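Local atomic coordinates of Lmaj004091aaa (Leishmania major, PDB entry 1XTP), a protein that probably methylates the N-terminal amino group of proteins that begin with an X-Pro-Lys motif, using S-adenosyl-L-methionine as methyl donor. Residues D99-G103 against D120-P124; L154-D160 against H182-T188. Numbering follows the deposited sequence.

Interaction 1: D99-G103 against D120-P124; sequences DCGAG and DLLEP. With SAI (S-adenosyl-L-homoselenocysteine), chain B.
Two parallel neighbouring strands, 96-100 and 118-123, run out here at the cofactor. D99 pairs with L121 (CA to CA 4.8 Å) and C100 with L122 (4.7 Å); the side chains of D99 and L121 share one face of the sheet, those of C100 and L122 the other. D99 N donates a hydrogen bond to D120 O (2.9 Å), and L122 N one to D99 O (2.8 Å). Beyond C100 the chain leaves the extended form: G101 (phi/psi 54/49) and G103 (62/-122) have positive phi, with A102 near helical values between them. L122 O accepts A102 N at 3.1 Å. E123 (chi1 t, chi2 p) turns its carboxylate across the turn. Its OE1 accepts G103 N at 2.7 Å and SAI O3' at 2.7 Å, while its OE2 accepts SAI O2' at 2.6 Å and also the amide of V125. G101 O takes the amino N of SAI at 2.8 Å. A CB on either glycine would crowd the ligand. D99, chi1 t, accepts a hydrogen bond at OD2 from T108 OG1; D120 OD1 forms a salt bridge with R96 and accepts the backbone N of K143, and OD2 is hydrogen-bonded to Y159 OH. A102 CB lies 3.9 Å from L121 CD2. The glycine-rich turn after the first strand and the ribose-binding acid at the end of the second are characteristic of the Rossmann-like cofactor site of class I SAM-dependent methyltransferases.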
ATOM      1  N   ASP A  99       6.435  -6.225  -5.862  1.00 23.80           N
ATOM      2  CA  ASP A  99       5.022  -5.864  -5.851  1.00 24.20           C
ATOM      3  C   ASP A  99       4.424  -6.394  -4.547  1.00 24.74           C
ATOM      4  O   ASP A  99       4.208  -7.601  -4.403  1.00 21.73           O
ATOM      5  CB  ASP A  99       4.384  -6.507  -7.071  1.00 25.61           C
ATOM      6  CG  ASP A  99       2.995  -6.039  -7.325  1.00 28.93           C
ATOM      7  OD1 ASP A  99       2.517  -5.145  -6.584  1.00 36.35           O
ATOM      8  OD2 ASP A  99       2.394  -6.581  -8.289  1.00 24.40           O
ATOM      9  N   CYS A 100       4.234  -5.485  -3.580  1.00 25.00           N
ATOM     10  CA  CYS A 100       3.767  -5.807  -2.229  1.00 24.60           C
ATOM     11  C   CYS A 100       2.246  -5.757  -2.159  1.00 21.59           C
ATOM     12  O   CYS A 100       1.628  -4.838  -2.681  1.00 21.82           O
ATOM     13  CB  CYS A 100       4.283  -4.791  -1.211  1.00 25.57           C
ATOM     14  SG  CYS A 100       6.028  -4.702  -1.011  1.00 29.08           S
ATOM     15  N   GLY A 101       1.653  -6.716  -1.463  1.00 22.65           N
ATOM     16  CA  GLY A 101       0.199  -6.880  -1.499  1.00 25.52           C
ATOM     17  C   GLY A 101      -0.254  -7.009  -2.949  1.00 23.70           C
ATOM     18  O   GLY A 101      -1.181  -6.343  -3.376  1.00 23.71           O
ATOM     19  N   ALA A 102       0.422  -7.886  -3.682  1.00 24.66           N
ATOM     20  CA  ALA A 102       0.290  -8.010  -5.138  1.00 25.35           C
ATOM     21  C   ALA A 102      -1.057  -8.509  -5.641  1.00 25.51           C
ATOM     22  O   ALA A 102      -1.411  -8.246  -6.785  1.00 24.46           O
ATOM     23  CB  ALA A 102       1.372  -8.911  -5.661  1.00 23.50           C
ATOM     24  N   GLY A 103      -1.786  -9.239  -4.791  1.00 27.21           N
ATOM     25  CA  GLY A 103      -3.044  -9.839  -5.174  1.00 27.35           C
ATOM     26  C   GLY A 103      -2.821 -10.825  -6.296  1.00 27.15           C
ATOM     27  O   GLY A 103      -2.039 -11.762  -6.147  1.00 27.78           O
ATOM     28  N   ASP A 120       9.577  -9.446  -8.309  1.00 20.87           N
ATOM     29  CA  ASP A 120       9.109 -10.368  -7.276  1.00 22.74           C
ATOM     30  C   ASP A 120       7.738  -9.925  -6.752  1.00 24.56           C
ATOM     31  O   ASP A 120       7.400  -8.748  -6.823  1.00 25.64           O
ATOM     32  CB  ASP A 120      10.061 -10.371  -6.090  1.00 19.49           C
ATOM     33  CG  ASP A 120      11.418 -10.874  -6.427  1.00 22.25           C
ATOM     34  OD1 ASP A 120      11.586 -11.615  -7.417  1.00 22.80           O
ATOM     35  OD2 ASP A 120      12.337 -10.561  -5.645  1.00 25.13           O
ATOM     36  N   LEU A 121       6.981 -10.868  -6.196  1.00 27.63           N
ATOM     37  CA  LEU A 121       5.608 -10.633  -5.700  1.00 26.22           C
ATOM     38  C   LEU A 121       5.504 -11.025  -4.228  1.00 26.99           C
ATOM     39  O   LEU A 121       6.054 -12.049  -3.830  1.00 23.65           O
ATOM     40  CB  LEU A 121       4.614 -11.491  -6.473  1.00 26.81           C
ATOM     41  CG  LEU A 121       4.149 -10.937  -7.818  1.00 33.34           C
ATOM     42  CD1 LEU A 121       5.174 -11.207  -8.887  1.00 32.86           C
ATOM     43  CD2 LEU A 121       2.792 -11.538  -8.199  1.00 33.33           C
ATOM     44  N   LEU A 122       4.808 -10.207  -3.435  1.00 25.59           N
ATOM     45  CA  LEU A 122       4.593 -10.474  -2.024  1.00 25.01           C
ATOM     46  C   LEU A 122       3.083 -10.397  -1.767  1.00 24.05           C
ATOM     47  O   LEU A 122       2.497  -9.357  -1.961  1.00 25.35           O
ATOM     48  CB  LEU A 122       5.345  -9.436  -1.179  1.00 25.76           C
ATOM     49  CG  LEU A 122       5.210  -9.536   0.359  1.00 29.55           C
ATOM     50  CD1 LEU A 122       6.394  -8.899   1.041  1.00 35.55           C
ATOM     51  CD2 LEU A 122       3.929  -8.891   0.874  1.00 36.50           C
ATOM     52  N   GLU A 123       2.472 -11.486  -1.318  1.00 23.76           N
ATOM     53  CA  GLU A 123       1.024 -11.547  -1.160  1.00 24.13           C
ATOM     54  C   GLU A 123       0.731 -12.632  -0.156  1.00 23.94           C
ATOM     55  O   GLU A 123       1.273 -13.717  -0.294  1.00 25.25           O
ATOM     56  CB  GLU A 123       0.387 -11.887  -2.506  1.00 24.64           C
ATOM     57  CG  GLU A 123      -1.088 -12.276  -2.467  1.00 27.94           C
ATOM     58  CD  GLU A 123      -1.969 -11.219  -1.807  1.00 26.58           C
ATOM     59  OE1 GLU A 123      -1.841 -10.038  -2.176  1.00 26.95           O
ATOM     60  OE2 GLU A 123      -2.763 -11.573  -0.899  1.00 26.49           O
ATOM     61  N   PRO A 124      -0.055 -12.331   0.894  1.00 22.75           N
ATOM     62  CA  PRO A 124      -0.348 -13.315   1.945  1.00 23.57           C
ATOM     63  C   PRO A 124      -1.479 -14.277   1.667  1.00 23.13           C
ATOM     64  O   PRO A 124      -1.567 -15.317   2.329  1.00 23.94           O
ATOM     65  CB  PRO A 124      -0.735 -12.418   3.132  1.00 25.56           C
ATOM     66  CG  PRO A 124      -1.384 -11.245   2.484  1.00 23.72           C
ATOM     67  CD  PRO A 124      -0.603 -11.004   1.241  1.00 22.86           C
TER
HETATM   68  N   SAI B 401      -1.788  -4.239  -5.051  1.00 31.77           N
HETATM   69  CA  SAI B 401      -2.690  -5.021  -5.946  1.00 30.13           C
HETATM   70  CB  SAI B 401      -3.820  -5.631  -5.143  1.00 31.24           C
HETATM   71  CG  SAI B 401      -4.747  -4.656  -4.433  1.00 31.74           C
HETATM   72 SE   SAI B 401      -6.130  -5.662  -3.457  0.85 32.69          SE
HETATM   73  C   SAI B 401      -3.336  -4.175  -7.031  1.00 30.14           C
HETATM   74  O   SAI B 401      -3.374  -2.949  -6.930  1.00 27.46           O
HETATM   75  OXT SAI B 401      -3.862  -4.702  -8.010  1.00 29.66           O
HETATM   76  C5' SAI B 401      -5.226  -5.659  -1.702  1.00 32.32           C
HETATM   77  C4' SAI B 401      -4.288  -6.853  -1.504  1.00 26.64           C
HETATM   78  O4' SAI B 401      -3.631  -6.688  -0.282  1.00 26.96           O
HETATM   79  C3' SAI B 401      -4.978  -8.206  -1.420  1.00 25.27           C
HETATM   80  O3' SAI B 401      -4.387  -9.117  -2.309  1.00 24.13           O
HETATM   81  C2' SAI B 401      -4.784  -8.694  -0.004  1.00 22.53           C
HETATM   82  O2' SAI B 401      -4.658 -10.106   0.084  1.00 22.49           O
HETATM   83  C1' SAI B 401      -3.502  -7.967   0.317  1.00 24.91           C
HETATM   84  N9  SAI B 401      -3.227  -7.807   1.737  1.00 26.98           N
HETATM   85  C8  SAI B 401      -4.145  -7.687   2.757  1.00 25.78           C
HETATM   86  N7  SAI B 401      -3.474  -7.549   3.897  1.00 20.23           N
HETATM   87  C5  SAI B 401      -2.135  -7.564   3.620  1.00 29.15           C
HETATM   88  C6  SAI B 401      -1.004  -7.448   4.424  1.00 26.42           C
HETATM   89  N6  SAI B 401      -1.141  -7.298   5.742  1.00 21.72           N
HETATM   90  N1  SAI B 401       0.253  -7.505   3.846  1.00 26.22           N
HETATM   91  C2  SAI B 401       0.399  -7.688   2.477  1.00 26.26           C
HETATM   92  N3  SAI B 401      -0.733  -7.788   1.687  1.00 25.90           N
HETATM   93  C4  SAI B 401      -1.969  -7.720   2.254  1.00 28.74           C

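Interaction 2: L154-D160 against H182-T188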
ATOM      1  N   LEU A 154      12.971  -8.759   3.900  1.00 22.61           N
ATOM      2  CA  LEU A 154      13.505  -8.400   2.594  1.00 21.80           C
ATOM      3  C   LEU A 154      15.013  -8.169   2.687  1.00 23.00           C
ATOM      4  O   LEU A 154      15.499  -7.545   3.629  1.00 26.05           O
ATOM      5  CB  LEU A 154      12.830  -7.152   2.089  1.00 25.59           C
ATOM      6  CG  LEU A 154      11.310  -7.194   1.995  1.00 22.75           C
ATOM      7  CD1 LEU A 154      10.843  -5.762   1.759  1.00 25.88           C
ATOM      8  CD2 LEU A 154      10.820  -8.112   0.883  1.00 25.95           C
ATOM      9  N   PRO A 155      15.765  -8.674   1.704  1.00 25.58           N
ATOM     10  CA  PRO A 155      17.220  -8.568   1.728  1.00 24.12           C
ATOM     11  C   PRO A 155      17.647  -7.138   1.435  1.00 23.78           C
ATOM     12  O   PRO A 155      16.945  -6.420   0.733  1.00 24.75           O
ATOM     13  CB  PRO A 155      17.638  -9.477   0.589  1.00 25.75           C
ATOM     14  CG  PRO A 155      16.488  -9.399  -0.384  1.00 26.29           C
ATOM     15  CD  PRO A 155      15.279  -9.335   0.473  1.00 24.24           C
ATOM     16  N   PRO A 156      18.770  -6.705   1.990  1.00 26.23           N
ATOM     17  CA  PRO A 156      19.204  -5.326   1.767  1.00 26.21           C
ATOM     18  C   PRO A 156      19.658  -5.076   0.335  1.00 26.11           C
ATOM     19  O   PRO A 156      20.029  -6.009  -0.371  1.00 28.62           O
ATOM     20  CB  PRO A 156      20.387  -5.160   2.735  1.00 26.11           C
ATOM     21  CG  PRO A 156      20.877  -6.535   2.965  1.00 27.24           C
ATOM     22  CD  PRO A 156      19.689  -7.444   2.876  1.00 26.85           C
ATOM     23  N   ASN A 157      19.570  -3.821  -0.097  1.00 25.10           N
ATOM     24  CA  ASN A 157      20.201  -3.383  -1.328  1.00 24.76           C
ATOM     25  C   ASN A 157      19.814  -4.252  -2.526  1.00 22.85           C
ATOM     26  O   ASN A 157      20.676  -4.765  -3.204  1.00 22.71           O
ATOM     27  CB  ASN A 157      21.723  -3.396  -1.121  1.00 20.58           C
ATOM     28  CG  ASN A 157      22.473  -2.713  -2.238  1.00 27.10           C
ATOM     29  OD1 ASN A 157      21.885  -2.011  -3.061  1.00 23.34           O
ATOM     30  ND2 ASN A 157      23.795  -2.940  -2.292  1.00 28.59           N
ATOM     31  N   THR A 158      18.521  -4.423  -2.770  1.00 23.31           N
ATOM     32  CA  THR A 158      18.045  -5.365  -3.791  1.00 22.58           C
ATOM     33  C   THR A 158      17.142  -4.747  -4.844  1.00 24.31           C
ATOM     34  O   THR A 158      17.268  -5.050  -6.033  1.00 25.99           O
ATOM     35  CB  THR A 158      17.302  -6.541  -3.106  1.00 24.05           C
ATOM     36  OG1 THR A 158      18.231  -7.268  -2.316  1.00 24.67           O
ATOM     37  CG2 THR A 158      16.695  -7.504  -4.107  1.00 26.22           C
ATOM     38  N   TYR A 159      16.206  -3.911  -4.419  1.00 22.45           N
ATOM     39  CA  TYR A 159      15.168  -3.429  -5.320  1.00 21.13           C
ATOM     40  C   TYR A 159      15.349  -2.000  -5.834  1.00 20.67           C
ATOM     41  O   TYR A 159      15.653  -1.068  -5.072  1.00 22.64           O
ATOM     42  CB  TYR A 159      13.815  -3.580  -4.652  1.00 22.52           C
ATOM     43  CG  TYR A 159      13.455  -5.012  -4.406  1.00 20.94           C
ATOM     44  CD1 TYR A 159      13.075  -5.841  -5.457  1.00 21.99           C
ATOM     45  CD2 TYR A 159      13.503  -5.550  -3.123  1.00 22.48           C
ATOM     46  CE1 TYR A 159      12.742  -7.165  -5.224  1.00 21.15           C
ATOM     47  CE2 TYR A 159      13.179  -6.889  -2.877  1.00 23.73           C
ATOM     48  CZ  TYR A 159      12.798  -7.691  -3.929  1.00 26.24           C
ATOM     49  OH  TYR A 159      12.455  -9.018  -3.695  1.00 19.36           O
ATOM     50  N   ASP A 160      15.150  -1.846  -7.142  1.00 20.71           N
ATOM     51  CA  ASP A 160      15.077  -0.537  -7.778  1.00 21.17           C
ATOM     52  C   ASP A 160      13.649   0.063  -7.656  1.00 23.09           C
ATOM     53  O   ASP A 160      13.469   1.289  -7.701  1.00 21.99           O
ATOM     54  CB  ASP A 160      15.504  -0.638  -9.240  1.00 21.26           C
ATOM     55  CG  ASP A 160      16.966  -1.025  -9.403  1.00 23.37           C
ATOM     56  OD1 ASP A 160      17.808  -0.608  -8.590  1.00 26.36           O
ATOM     57  OD2 ASP A 160      17.289  -1.721 -10.376  1.00 29.38           O
ATOM     58  N   HIS A 182      12.002  -0.844   6.666  1.00 27.23           N
ATOM     59  CA  HIS A 182      12.528  -2.106   6.175  1.00 26.89           C
ATOM     60  C   HIS A 182      12.636  -2.131   4.632  1.00 28.11           C
ATOM     61  O   HIS A 182      13.592  -2.690   4.055  1.00 26.61           O
ATOM     62  CB  HIS A 182      11.630  -3.229   6.686  1.00 28.27           C
ATOM     63  CG  HIS A 182      12.176  -4.593   6.449  1.00 26.77           C
ATOM     64  ND1 HIS A 182      13.376  -5.013   6.983  1.00 29.54           N
ATOM     65  CD2 HIS A 182      11.685  -5.639   5.746  1.00 28.16           C
ATOM     66  CE1 HIS A 182      13.607  -6.258   6.611  1.00 25.22           C
ATOM     67  NE2 HIS A 182      12.597  -6.661   5.861  1.00 27.17           N
ATOM     68  N   CYS A 183      11.645  -1.549   3.967  1.00 27.44           N
ATOM     69  CA  CYS A 183      11.705  -1.359   2.514  1.00 28.29           C
ATOM     70  C   CYS A 183      12.861  -0.463   2.095  1.00 25.47           C
ATOM     71  O   CYS A 183      13.456  -0.654   1.037  1.00 23.50           O
ATOM     72  CB  CYS A 183      10.412  -0.748   2.000  1.00 29.44           C
ATOM     73  SG  CYS A 183       9.079  -1.893   2.020  1.00 29.03           S
ATOM     74  N   GLN A 184      13.167   0.523   2.922  1.00 25.35           N
ATOM     75  CA  GLN A 184      14.217   1.471   2.611  1.00 24.35           C
ATOM     76  C   GLN A 184      15.558   0.756   2.519  1.00 23.50           C
ATOM     77  O   GLN A 184      16.326   1.009   1.602  1.00 24.21           O
ATOM     78  CB  GLN A 184      14.274   2.567   3.665  1.00 24.74           C
ATOM     79  CG  GLN A 184      15.321   3.648   3.382  1.00 24.38           C
ATOM     80  CD  GLN A 184      15.416   4.628   4.519  1.00 26.08           C
ATOM     81  OE1 GLN A 184      15.431   4.231   5.681  1.00 29.20           O
ATOM     82  NE2 GLN A 184      15.444   5.915   4.204  1.00 27.55           N
ATOM     83  N   GLN A 185      15.830  -0.134   3.464  1.00 22.84           N
ATOM     84  CA  GLN A 185      17.089  -0.874   3.474  1.00 25.62           C
ATOM     85  C   GLN A 185      17.172  -1.921   2.352  1.00 25.24           C
ATOM     86  O   GLN A 185      18.267  -2.298   1.923  1.00 26.74           O
ATOM     87  CB  GLN A 185      17.345  -1.508   4.849  1.00 28.13           C
ATOM     88  CG  GLN A 185      16.355  -2.576   5.268  1.00 31.73           C
ATOM     89  CD  GLN A 185      16.675  -3.947   4.695  1.00 34.60           C
ATOM     90  OE1 GLN A 185      17.837  -4.367   4.671  1.00 33.27           O
ATOM     91  NE2 GLN A 185      15.643  -4.655   4.243  1.00 21.60           N
ATOM     92  N   ALA A 186      16.011  -2.362   1.871  1.00 23.19           N
ATOM     93  CA  ALA A 186      15.923  -3.266   0.733  1.00 21.00           C
ATOM     94  C   ALA A 186      16.128  -2.565  -0.612  1.00 23.66           C
ATOM     95  O   ALA A 186      16.264  -3.237  -1.637  1.00 23.71           O
ATOM     96  CB  ALA A 186      14.590  -3.974   0.746  1.00 20.55           C
ATOM     97  N   LEU A 187      16.152  -1.229  -0.638  1.00 22.80           N
ATOM     98  CA  LEU A 187      16.375  -0.521  -1.902  1.00 23.43           C
ATOM     99  C   LEU A 187      17.829  -0.465  -2.277  1.00 21.37           C
ATOM    100  O   LEU A 187      18.688  -0.401  -1.410  1.00 19.30           O
ATOM    101  CB  LEU A 187      15.863   0.903  -1.837  1.00 23.73           C
ATOM    102  CG  LEU A 187      14.358   1.094  -1.627  1.00 23.78           C
ATOM    103  CD1 LEU A 187      14.108   2.592  -1.480  1.00 27.86           C
ATOM    104  CD2 LEU A 187      13.501   0.498  -2.750  1.00 24.77           C
ATOM    105  N   THR A 188      18.083  -0.470  -3.577  1.00 25.58           N
ATOM    106  CA  THR A 188      19.402  -0.088  -4.119  1.00 29.51           C
ATOM    107  C   THR A 188      19.578   1.440  -4.071  1.00 27.40           C
ATOM    108  O   THR A 188      18.620   2.174  -3.829  1.00 25.21           O
ATOM    109  CB  THR A 188      19.584  -0.563  -5.585  1.00 28.94           C
ATOM    110  OG1 THR A 188      18.764   0.233  -6.450  1.00 27.77           O
ATOM    111  CG2 THR A 188      19.229  -2.042  -5.712  1.00 29.45           C
TER
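The very short hydrogen bond from T188 OG1 to D160 OD1 (2.5 Å) fastens one end of this contact, and at the other L154 N donates to H182 NE2 at 2.9 Å, in the plane of the imidazole. Between them, the carbonyls of Q185 and A186, where helix 173-186 runs into 187-188, meet the incoming amides: Q185 O accepts N157 N at 2.8 Å, and A186 O accepts both T158 N (2.8 Å) and Y159 N (2.9 Å). Next, T188 N donates to Y159 O at 2.9 Å, which accompanies the parallel bridge of Y159 with L187. The side-chain carboxamide of Q185 folds back, NE2 reaching L154 O at 3.0 Å and H182 O at 2.8 Å. The turn itself is braced by T158 OG1 on P156 O (2.9 Å), with N157 at positive phi. Around this polar seam, L154 CB packs on A186 CB at 3.9 Å and Y159 CD2 lies 4.3 Å from the same methyl; the segments approach closely here, with P156 CA 4.0 Å from A186 CA. The carbonyls of Q185 and A186 are thus satisfied by amides of 157-159, so the join depends largely on main-chain geometry, with side-chain bonds added at both ends.

In the fold
Along the chain, strand 96-100 leads into the turn at 101-103, helix 106-115 follows, and strand 118-123 returns beside the first strand; interaction 1 closes this beta-alpha-beta unit. Only then does interaction 2 open: the chain enters strand 159-165 on the other side of strand 96-100, and helix 173-186 brings it back at 182-188, just before strand 191-198. The two loops are therefore in series, neither nested nor crossed, with centres about 15 Å apart. Both reach the same seven-stranded sheet, through the neighbouring strands 96-100 and 159-165, and a probable hydrogen bond between D120 OD2 and Y159 OH (2.5 Å) links them. Interaction 1 lines the cofactor pocket, whereas interaction 2 joins helix to sheet farther from the ligand.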